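PDB 2DY1: elongation factor G from Thermus thermophilus, which binds GTP and a magnesium ion and, judged by its family, probably acts as a GTPase in the elongation stage of protein synthesis. Local coordinates for residues A[546-549]-A[550-553]. Numbering follows the deposited sequence.
Sequences DSSD and LAFQ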
loop_
_atom_site.group_PDB
_atom_site.type_symbol
_atom_site.label_atom_id
_atom_site.label_comp_id
_atom_site.label_asym_id
_atom_site.label_seq_id
_atom_site.Cartn_x
_atom_site.Cartn_y
_atom_site.Cartn_z
ATOM N N ASP A 546 32.553 36.830 -33.816
ATOM C CA ASP A 546 32.716 35.459 -33.350
ATOM C C ASP A 546 32.017 34.988 -32.080
ATOM O O ASP A 546 32.017 33.789 -31.803
ATOM C CB ASP A 546 34.206 35.157 -33.198
ATOM C CG ASP A 546 34.972 35.371 -34.477
ATOM O OD1 ASP A 546 34.348 35.766 -35.483
ATOM O OD2 ASP A 546 36.200 35.144 -34.473
ATOM N N SER A 547 31.445 35.901 -31.299
ATOM C CA SER A 547 30.787 35.482 -30.067
ATOM C C SER A 547 29.424 34.827 -30.282
ATOM O O SER A 547 28.670 35.208 -31.178
ATOM C CB SER A 547 30.671 36.668 -29.098
ATOM O OG SER A 547 31.896 36.825 -28.415
ATOM N N SER A 548 29.106 33.846 -29.443
ATOM C CA SER A 548 27.838 33.120 -29.552
ATOM C C SER A 548 27.455 32.523 -28.206
ATOM O O SER A 548 28.225 32.602 -27.252
ATOM C CB SER A 548 27.979 31.974 -30.553
ATOM O OG SER A 548 28.862 30.984 -30.050
ATOM N N ASP A 549 26.279 31.909 -28.136
ATOM C CA ASP A 549 25.849 31.276 -26.895
ATOM C C ASP A 549 26.742 30.075 -26.603
ATOM O O ASP A 549 27.138 29.851 -25.461
ATOM C CB ASP A 549 24.392 30.828 -26.984
ATOM C CG ASP A 549 23.432 31.997 -27.054
ATOM O OD1 ASP A 549 23.720 33.049 -26.443
ATOM O OD2 ASP A 549 22.378 31.862 -27.705
ATOM N N LEU A 550 27.073 29.306 -27.638
ATOM C CA LEU A 550 27.927 28.136 -27.451
ATOM C C LEU A 550 29.295 28.528 -26.916
ATOM O O LEU A 550 29.808 27.892 -25.992
ATOM C CB LEU A 550 28.092 27.364 -28.777
ATOM C CG LEU A 550 29.152 26.253 -28.770
ATOM C CD1 LEU A 550 28.722 25.128 -27.837
ATOM C CD2 LEU A 550 29.358 25.720 -30.195
ATOM N N ALA A 551 29.897 29.564 -27.506
ATOM C CA ALA A 551 31.212 30.025 -27.071
ATOM C C ALA A 551 31.143 30.460 -25.613
ATOM O O ALA A 551 32.070 30.186 -24.837
ATOM C CB ALA A 551 31.666 31.188 -27.935
ATOM N N PHE A 552 30.056 31.118 -25.244
ATOM C CA PHE A 552 29.925 31.557 -23.857
ATOM C C PHE A 552 29.561 30.414 -22.903
ATOM O O PHE A 552 29.978 30.434 -21.752
ATOM C CB PHE A 552 28.937 32.731 -23.735
ATOM C CG PHE A 552 29.598 34.081 -23.874
ATOM C CD1 PHE A 552 29.458 34.832 -25.040
ATOM C CD2 PHE A 552 30.453 34.547 -22.872
ATOM C CE1 PHE A 552 30.166 36.029 -25.206
ATOM C CE2 PHE A 552 31.167 35.736 -23.027
ATOM C CZ PHE A 552 31.021 36.481 -24.201
ATOM N N GLN A 553 28.818 29.408 -23.373
ATOM C CA GLN A 553 28.479 28.269 -22.514
ATOM C C GLN A 553 29.771 27.536 -22.205
ATOM O O GLN A 553 30.011 27.131 -21.070
ATOM C CB GLN A 553 27.523 27.293 -23.218
ATOM C CG GLN A 553 26.174 27.865 -23.599
ATOM C CD GLN A 553 25.237 26.812 -24.195
ATOM O OE1 GLN A 553 24.349 27.136 -24.985
ATOM N NE2 GLN A 553 25.423 25.553 -23.802
#
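Ser548 caps the start of helix 549-566 by reaching forward with its hydroxyl to the first turn, where OG accepts the backbone N-H of Ala551 at 3.1 Å in a nearly straight bond (168°). The torsion that allows this sets OG between the backbone N and the carbonyl carbon (chi1 68°), and serine suits an N-cap because its oxygen sits one bond beyond CB. Ser548 OG lies 3.5 Å from Ala551 CB, whose small methyl packs against the hydroxyl, and is also hydrogen-bonded to Gln479 NE2 of strand 477-489. One residue on, Phe552 N donates to Ser548 O at 3.1 Å, while CD1 of its ring approaches that carbonyl oxygen edge-on at 3.4 Å. Ser547 meets the ring obliquely, OG lying 3.7 Å from Phe552 CE1; this hydroxyl is engaged by Tyr480 O and His543 N, and the buried ring also meets Tyr508. With an alanine at Ser548, the N-H of Ala551 would probably lose its cap and Gln479 NE2 this hydroxyl. The Ser548 side chain thus serves a first-turn amide with no helical carbonyl before it, and its carbonyl takes the first regular i to i-4 bond, consistent with a defined start for this domain IV helix beside the sheet.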